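Local coordinates for protein free methionine-R-sulfoxide reductase (Saccharomyces cerevisiae, PDB 1F5M) that reduces the R-enantiomer of free methionine sulfoxide to methionine, using thioredoxin as reductant, and helps protect yeast against oxidative stress, at residues 67-72 with 146-151; 108-113 with 131-136. One frame throughout, in Å; residues are numbered along the deposited sequence.

Contact 1. Residues 67-72 with 146-151; sequences AGFYVT and GVIDID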
ATOM      1  N   ALA B  67      -7.108   1.629  -5.005  1.00 16.76           N
ATOM      2  CA  ALA B  67      -7.047   0.236  -5.424  1.00 17.19           C
ATOM      3  C   ALA B  67      -6.388  -0.468  -4.303  1.00 18.03           C
ATOM      4  O   ALA B  67      -5.198  -0.192  -3.980  1.00 19.54           O
ATOM      5  CB  ALA B  67      -6.255   0.059  -6.753  1.00 16.69           C
ATOM      6  N   GLY B  68      -7.112  -1.402  -3.703  1.00 16.03           N
ATOM      7  CA  GLY B  68      -6.538  -2.077  -2.562  1.00 17.25           C
ATOM      8  C   GLY B  68      -7.333  -3.200  -1.993  1.00 17.55           C
ATOM      9  O   GLY B  68      -8.237  -3.756  -2.650  1.00 18.82           O
ATOM     10  N   PHE B  69      -7.025  -3.533  -0.746  1.00 17.89           N
ATOM     11  CA  PHE B  69      -7.654  -4.668  -0.070  1.00 18.72           C
ATOM     12  C   PHE B  69      -8.111  -4.475   1.381  1.00 21.36           C
ATOM     13  O   PHE B  69      -7.577  -3.611   2.110  1.00 18.55           O
ATOM     14  CB  PHE B  69      -6.698  -5.872  -0.005  1.00 20.38           C
ATOM     15  CG  PHE B  69      -6.129  -6.302  -1.340  1.00 22.26           C
ATOM     16  CD1 PHE B  69      -5.063  -5.592  -1.931  1.00 19.12           C
ATOM     17  CD2 PHE B  69      -6.729  -7.352  -2.048  1.00 19.40           C
ATOM     18  CE1 PHE B  69      -4.616  -5.920  -3.223  1.00 22.85           C
ATOM     19  CE2 PHE B  69      -6.277  -7.684  -3.355  1.00 22.87           C
ATOM     20  CZ  PHE B  69      -5.231  -6.962  -3.932  1.00 21.19           C
ATOM     21  N   TYR B  70      -9.071  -5.336   1.782  1.00 20.60           N
ATOM     22  CA  TYR B  70      -9.551  -5.442   3.171  1.00 20.22           C
ATOM     23  C   TYR B  70      -9.440  -6.939   3.423  1.00 22.25           C
ATOM     24  O   TYR B  70      -9.576  -7.715   2.496  1.00 21.73           O
ATOM     25  CB  TYR B  70     -10.997  -4.999   3.341  1.00 19.64           C
ATOM     26  CG  TYR B  70     -11.119  -3.495   3.450  1.00 19.60           C
ATOM     27  CD1 TYR B  70     -11.119  -2.688   2.304  1.00 19.29           C
ATOM     28  CD2 TYR B  70     -11.167  -2.871   4.698  1.00 20.60           C
ATOM     29  CE1 TYR B  70     -11.159  -1.319   2.404  1.00 19.47           C
ATOM     30  CE2 TYR B  70     -11.209  -1.470   4.802  1.00 19.97           C
ATOM     31  CZ  TYR B  70     -11.203  -0.706   3.660  1.00 18.74           C
ATOM     32  OH  TYR B  70     -11.234   0.694   3.741  1.00 22.65           O
ATOM     33  N   VAL B  71      -9.207  -7.368   4.653  1.00 21.94           N
ATOM     34  CA  VAL B  71      -9.051  -8.790   4.885  1.00 25.97           C
ATOM     35  C   VAL B  71      -9.863  -9.082   6.119  1.00 26.68           C
ATOM     36  O   VAL B  71     -10.014  -8.235   6.992  1.00 27.00           O
ATOM     37  CB  VAL B  71      -7.561  -9.175   5.133  1.00 25.66           C
ATOM     38  CG1 VAL B  71      -6.685  -8.775   3.905  1.00 28.02           C
ATOM     39  CG2 VAL B  71      -7.070  -8.480   6.400  1.00 29.26           C
ATOM     40  N   THR B  72     -10.397 -10.284   6.180  1.00 30.55           N
ATOM     41  CA  THR B  72     -11.250 -10.654   7.294  1.00 32.16           C
ATOM     42  C   THR B  72     -10.403 -10.721   8.549  1.00 33.47           C
ATOM     43  O   THR B  72      -9.342 -11.346   8.565  1.00 31.37           O
ATOM     44  CB  THR B  72     -11.959 -12.001   6.999  1.00 32.70           C
ATOM     45  OG1 THR B  72     -12.685 -11.874   5.769  1.00 33.46           O
ATOM     46  CG2 THR B  72     -12.953 -12.373   8.119  1.00 32.54           C
ATOM     47  N   GLY B 146     -11.165 -11.905   2.344  1.00 27.09           N
ATOM     48  CA  GLY B 146     -11.062 -10.458   2.243  1.00 24.39           C
ATOM     49  C   GLY B 146     -11.669 -10.003   0.925  1.00 23.47           C
ATOM     50  O   GLY B 146     -12.316 -10.783   0.216  1.00 22.12           O
ATOM     51  N   VAL B 147     -11.475  -8.736   0.574  1.00 23.17           N
ATOM     52  CA  VAL B 147     -12.013  -8.245  -0.685  1.00 22.48           C
ATOM     53  C   VAL B 147     -10.991  -7.406  -1.415  1.00 22.40           C
ATOM     54  O   VAL B 147     -10.029  -6.893  -0.814  1.00 22.50           O
ATOM     55  CB  VAL B 147     -13.252  -7.337  -0.500  1.00 22.93           C
ATOM     56  CG1 VAL B 147     -14.372  -8.072   0.242  1.00 25.42           C
ATOM     57  CG2 VAL B 147     -12.852  -6.079   0.259  1.00 24.19           C
ATOM     58  N   ILE B 148     -11.180  -7.323  -2.727  1.00 21.38           N
ATOM     59  CA  ILE B 148     -10.370  -6.491  -3.594  1.00 22.01           C
ATOM     60  C   ILE B 148     -11.315  -5.325  -3.850  1.00 22.78           C
ATOM     61  O   ILE B 148     -12.463  -5.529  -4.275  1.00 22.77           O
ATOM     62  CB  ILE B 148     -10.059  -7.174  -4.923  1.00 22.25           C
ATOM     63  CG1 ILE B 148      -9.403  -8.541  -4.687  1.00 19.16           C
ATOM     64  CG2 ILE B 148      -9.159  -6.287  -5.734  1.00 23.58           C
ATOM     65  CD1 ILE B 148      -9.000  -9.252  -5.984  1.00 21.19           C
ATOM     66  N   ASP B 149     -10.827  -4.114  -3.597  1.00 21.36           N
ATOM     67  CA  ASP B 149     -11.640  -2.905  -3.704  1.00 20.67           C
ATOM     68  C   ASP B 149     -11.012  -1.818  -4.593  1.00 18.32           C
ATOM     69  O   ASP B 149      -9.833  -1.368  -4.376  1.00 15.20           O
ATOM     70  CB  ASP B 149     -11.851  -2.369  -2.257  1.00 21.54           C
ATOM     71  CG  ASP B 149     -12.865  -1.212  -2.147  1.00 22.32           C
ATOM     72  OD1 ASP B 149     -13.621  -0.921  -3.098  1.00 23.42           O
ATOM     73  OD2 ASP B 149     -12.940  -0.602  -1.048  1.00 25.01           O
ATOM     74  N   ILE B 150     -11.742  -1.414  -5.614  1.00 15.73           N
ATOM     75  CA  ILE B 150     -11.259  -0.317  -6.480  1.00 15.03           C
ATOM     76  C   ILE B 150     -12.255   0.826  -6.528  1.00 19.62           C
ATOM     77  O   ILE B 150     -13.463   0.585  -6.808  1.00 19.07           O
ATOM     78  CB  ILE B 150     -11.028  -0.810  -7.913  1.00 15.93           C
ATOM     79  CG1 ILE B 150     -10.217  -2.105  -7.892  1.00 19.07           C
ATOM     80  CG2 ILE B 150     -10.318   0.249  -8.731  1.00 12.51           C
ATOM     81  CD1 ILE B 150      -9.831  -2.627  -9.321  1.00 18.27           C
ATOM     82  N   ASP B 151     -11.798   2.070  -6.303  1.00 18.19           N
ATOM     83  CA  ASP B 151     -12.720   3.238  -6.346  1.00 18.55           C
ATOM     84  C   ASP B 151     -12.395   4.037  -7.620  1.00 20.23           C
ATOM     85  O   ASP B 151     -11.229   4.105  -8.027  1.00 16.98           O
ATOM     86  CB  ASP B 151     -12.524   4.234  -5.190  1.00 20.55           C
ATOM     87  CG  ASP B 151     -13.007   3.726  -3.862  1.00 22.75           C
ATOM     88  OD1 ASP B 151     -13.315   2.538  -3.745  1.00 23.79           O
ATOM     89  OD2 ASP B 151     -13.043   4.528  -2.896  1.00 25.99           O
TER
HETATM   90  O   HOH W   1     -13.653   0.765   1.915  1.00 25.50           O

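Contact 2. Residues 108-113 with 131-136; sequences KETQIV and SEIVVP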
ATOM      1  N   LYS B 108     -20.787 -12.793  -0.632  1.00 24.99           N
ATOM      2  CA  LYS B 108     -19.749 -13.486  -1.390  1.00 26.88           C
ATOM      3  C   LYS B 108     -19.911 -13.264  -2.888  1.00 27.52           C
ATOM      4  O   LYS B 108     -19.502 -14.091  -3.710  1.00 28.40           O
ATOM      5  CB  LYS B 108     -19.727 -14.973  -1.079  1.00 26.58           C
ATOM      6  CG  LYS B 108     -19.569 -15.233   0.395  1.00 25.12           C
ATOM      7  CD  LYS B 108     -19.446 -16.742   0.661  1.00 27.82           C
ATOM      8  CE  LYS B 108     -19.643 -17.084   2.118  1.00 28.78           C
ATOM      9  NZ  LYS B 108     -19.555 -18.589   2.188  1.00 32.60           N
ATOM     10  N   GLU B 109     -20.479 -12.126  -3.251  1.00 26.43           N
ATOM     11  CA  GLU B 109     -20.676 -11.832  -4.660  1.00 26.71           C
ATOM     12  C   GLU B 109     -20.053 -10.479  -4.995  1.00 24.17           C
ATOM     13  O   GLU B 109     -20.160  -9.547  -4.225  1.00 21.57           O
ATOM     14  CB  GLU B 109     -22.173 -11.734  -4.994  1.00 27.81           C
ATOM     15  CG  GLU B 109     -22.934 -13.018  -4.941  1.00 33.41           C
ATOM     16  CD  GLU B 109     -22.470 -13.995  -5.989  1.00 34.28           C
ATOM     17  OE1 GLU B 109     -22.154 -13.565  -7.134  1.00 34.60           O
ATOM     18  OE2 GLU B 109     -22.438 -15.199  -5.674  1.00 34.81           O
ATOM     19  N   THR B 110     -19.444 -10.389  -6.173  1.00 25.54           N
ATOM     20  CA  THR B 110     -18.843  -9.153  -6.670  1.00 23.26           C
ATOM     21  C   THR B 110     -19.908  -8.074  -6.760  1.00 23.76           C
ATOM     22  O   THR B 110     -21.055  -8.295  -7.209  1.00 23.36           O
ATOM     23  CB  THR B 110     -18.214  -9.387  -8.047  1.00 22.84           C
ATOM     24  OG1 THR B 110     -17.089 -10.248  -7.871  1.00 23.01           O
ATOM     25  CG2 THR B 110     -17.764  -8.037  -8.770  1.00 17.10           C
ATOM     26  N   GLN B 111     -19.536  -6.900  -6.301  1.00 20.97           N
ATOM     27  CA  GLN B 111     -20.422  -5.776  -6.365  1.00 20.39           C
ATOM     28  C   GLN B 111     -19.856  -4.831  -7.412  1.00 20.03           C
ATOM     29  O   GLN B 111     -18.677  -4.451  -7.349  1.00 20.66           O
ATOM     30  CB  GLN B 111     -20.477  -5.100  -4.988  1.00 18.82           C
ATOM     31  CG  GLN B 111     -20.918  -6.063  -3.852  1.00 20.05           C
ATOM     32  CD  GLN B 111     -22.405  -6.463  -3.967  1.00 22.35           C
ATOM     33  OE1 GLN B 111     -23.276  -5.611  -3.944  1.00 22.40           O
ATOM     34  NE2 GLN B 111     -22.682  -7.772  -4.070  1.00 25.58           N
ATOM     35  N   ILE B 112     -20.654  -4.483  -8.412  1.00 17.84           N
ATOM     36  CA  ILE B 112     -20.216  -3.509  -9.444  1.00 18.42           C
ATOM     37  C   ILE B 112     -21.154  -2.315  -9.312  1.00 19.38           C
ATOM     38  O   ILE B 112     -22.373  -2.375  -9.697  1.00 20.46           O
ATOM     39  CB  ILE B 112     -20.310  -4.075 -10.860  1.00 16.87           C
ATOM     40  CG1 ILE B 112     -19.551  -5.393 -10.945  1.00 18.76           C
ATOM     41  CG2 ILE B 112     -19.731  -3.054 -11.869  1.00 19.08           C
ATOM     42  CD1 ILE B 112     -19.484  -5.984 -12.365  1.00 19.06           C
ATOM     43  N   VAL B 113     -20.625  -1.231  -8.766  1.00 16.55           N
ATOM     44  CA  VAL B 113     -21.460  -0.060  -8.478  1.00 18.67           C
ATOM     45  C   VAL B 113     -21.213   1.151  -9.369  1.00 18.46           C
ATOM     46  O   VAL B 113     -20.139   1.776  -9.323  1.00 17.11           O
ATOM     47  CB  VAL B 113     -21.289   0.305  -6.990  1.00 18.79           C
ATOM     48  CG1 VAL B 113     -22.210   1.465  -6.607  1.00 19.43           C
ATOM     49  CG2 VAL B 113     -21.577  -0.948  -6.122  1.00 18.92           C
ATOM     50  N   SER B 131     -17.878   5.730  -8.396  1.00 22.55           N
ATOM     51  CA  SER B 131     -18.234   4.365  -8.758  1.00 22.10           C
ATOM     52  C   SER B 131     -17.232   3.474  -8.122  1.00 23.04           C
ATOM     53  O   SER B 131     -16.156   3.943  -7.747  1.00 22.76           O
ATOM     54  CB  SER B 131     -18.328   4.133 -10.283  1.00 22.74           C
ATOM     55  OG  SER B 131     -17.153   4.425 -10.987  1.00 21.06           O
ATOM     56  N   GLU B 132     -17.579   2.188  -7.991  1.00 23.26           N
ATOM     57  CA  GLU B 132     -16.747   1.231  -7.268  1.00 21.25           C
ATOM     58  C   GLU B 132     -17.023  -0.234  -7.656  1.00 21.41           C
ATOM     59  O   GLU B 132     -18.124  -0.603  -8.112  1.00 18.99           O
ATOM     60  CB  GLU B 132     -17.003   1.435  -5.742  1.00 23.59           C
ATOM     61  CG  GLU B 132     -16.077   0.664  -4.774  1.00 22.85           C
ATOM     62  CD  GLU B 132     -16.254   1.017  -3.254  1.00 25.90           C
ATOM     63  OE1 GLU B 132     -15.619   0.359  -2.390  1.00 25.50           O
ATOM     64  OE2 GLU B 132     -17.012   1.953  -2.897  1.00 26.54           O
ATOM     65  N   ILE B 133     -15.999  -1.064  -7.519  1.00 19.13           N
ATOM     66  CA  ILE B 133     -16.123  -2.496  -7.777  1.00 19.73           C
ATOM     67  C   ILE B 133     -15.426  -3.233  -6.650  1.00 21.02           C
ATOM     68  O   ILE B 133     -14.272  -2.896  -6.255  1.00 20.62           O
ATOM     69  CB  ILE B 133     -15.538  -2.912  -9.150  1.00 21.73           C
ATOM     70  CG1 ILE B 133     -15.749  -4.416  -9.382  1.00 20.32           C
ATOM     71  CG2 ILE B 133     -14.043  -2.575  -9.203  1.00 22.83           C
ATOM     72  CD1 ILE B 133     -15.532  -4.878 -10.813  1.00 22.24           C
ATOM     73  N   VAL B 134     -16.122  -4.213  -6.087  1.00 20.08           N
ATOM     74  CA  VAL B 134     -15.548  -4.995  -4.984  1.00 21.44           C
ATOM     75  C   VAL B 134     -15.714  -6.457  -5.270  1.00 21.22           C
ATOM     76  O   VAL B 134     -16.820  -6.943  -5.541  1.00 21.24           O
ATOM     77  CB  VAL B 134     -16.196  -4.700  -3.622  1.00 20.34           C
ATOM     78  CG1 VAL B 134     -15.448  -5.459  -2.527  1.00 21.09           C
ATOM     79  CG2 VAL B 134     -16.163  -3.225  -3.350  1.00 18.45           C
ATOM     80  N   VAL B 135     -14.580  -7.146  -5.258  1.00 20.22           N
ATOM     81  CA  VAL B 135     -14.526  -8.567  -5.543  1.00 21.21           C
ATOM     82  C   VAL B 135     -14.063  -9.351  -4.308  1.00 22.45           C
ATOM     83  O   VAL B 135     -12.936  -9.136  -3.763  1.00 23.15           O
ATOM     84  CB  VAL B 135     -13.568  -8.827  -6.729  1.00 19.37           C
ATOM     85  CG1 VAL B 135     -13.450 -10.318  -7.046  1.00 17.18           C
ATOM     86  CG2 VAL B 135     -14.021  -8.046  -7.941  1.00 17.23           C
ATOM     87  N   PRO B 136     -14.907 -10.274  -3.828  1.00 23.84           N
ATOM     88  CA  PRO B 136     -14.492 -11.049  -2.639  1.00 24.55           C
ATOM     89  C   PRO B 136     -13.478 -12.173  -2.919  1.00 24.23           C
ATOM     90  O   PRO B 136     -13.533 -12.849  -3.948  1.00 23.71           O
ATOM     91  CB  PRO B 136     -15.814 -11.579  -2.105  1.00 23.54           C
ATOM     92  CG  PRO B 136     -16.559 -11.859  -3.343  1.00 22.18           C
ATOM     93  CD  PRO B 136     -16.252 -10.676  -4.279  1.00 21.81           C
TER

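Contact 1. Residues 67-72 with 146-151
Phe69 and Ile148 pair side by side on neighbouring strands at the middle of the antiparallel GAF-domain sheet, in a non-hydrogen-bonded pair. The strand axes run 167° apart, and two pairs of backbone bonds hold the register: Gly68 with Asp149, and Tyr70 with Val147. Packing is tight on the Phe69 face. Phe69 has CG anti to its carbonyl carbon (chi1 -54°), bringing CE2 to 3.5 Å from Ile148 CG1. Leu46 and Ala49 of helix 42-59 pack on the Phe69 side chain, placing this face against the helix. Backbones also come close at Val71 and Gly146, whose CA atoms are 3.7 Å apart.

The face of Tyr70, Val147 and Asp149, though still buried, is looser and more polar: its closest side-chain approach is Val147 CG2 to Tyr70 CB at 3.8 Å, and the tyrosine ring and Asp149 carboxylate point the same way with planes 46° apart. Tyr70 OH is hydrogen-bonded to the carbonyl of Cys91, so this face looks toward the Cys91-Cys125 disulfide, consistent with the ligand pocket that GAF domains form on this side of the sheet. A water also bridges weakly, 3.0 Å from Tyr70 OH and 3.3 Å from Asp149 OD2.

Contact 2. Residues 108-113 with 131-136
Gln111 and Val113 sit in hydrogen-bonded pairs with Val134 and Glu132, the segments nearly antiparallel (175° between the axes of the short segments); strand 111-113 is an outermost strand of the GAF sheet within this chain. Four backbone bonds fix the register, among them Gln111 N to Val134 O at 2.8 Å and Val113 N to Glu132 O at 2.7 Å.

On one face, Ile112 and Ile133 lie side by side, with Ile112 CG1 4.1 Å from Ile133 CD1. Ile133 has CG1 anti to the backbone N (chi1 -178°), and this branch also approaches Gln111 O. Just before the strand, Thr110 runs alongside Val135 and crosses Pro136 at about a right angle. Its OG1 is 3.7 Å from Pro136 CD, and its CG2 lies 3.8 Å from Val135 CG2. The hydroxyl has its hydrogen-bonding partner in Glu167 of helix 160-176, the helix that also touches Val135. At the loop end, Pro136 CG rests 3.7 Å from the carbonyl carbon C of Lys108, the residue at which the chain leaves helix 99-107 with positive phi.

On the other face, Gln111 bends at chi2 (-70°) and folds back over its own segment. NE2 reaches Glu109 O at 3.1 Å, with the acceptor in the amide plane but the donor above the carbonyl plane, while OE1 bonds to Tyr119 OH. Both ends of the amide are therefore engaged, which should fix its rotation.

Alignment here is thus the work of main-chain bonds, while the isoleucine pair makes only a longer approach and closer packing falls to Thr110 with Val135 and Pro136; the polar ends of Thr110 and Gln111 tie the sheet margin to helix 160-176 and to the loop carrying Tyr119.

Both contacts belong to one antiparallel sheet and meet where strands 144-152 and 131-138 run side by side: Ile148 N probably donates to Val135 O at 2.7 Å. Contact 1 is buried, its centre about 5 Å from the centre of the chain, against about 10 Å for the partly exposed contact 2. Each relies on four backbone bonds, but contact 1 joins two inner strands, whereas contact 2 joins an inner strand to an edge strand. Unlike the Phe69-Ile148 core of contact 1, the polar ends of Thr110 and Gln111 in contact 2 have partners outside the sheet. Glu132 of contact 2 approaches Asp149 and Asp151 of contact 1, bringing three carboxylates close together on the Tyr70 side of the sheet.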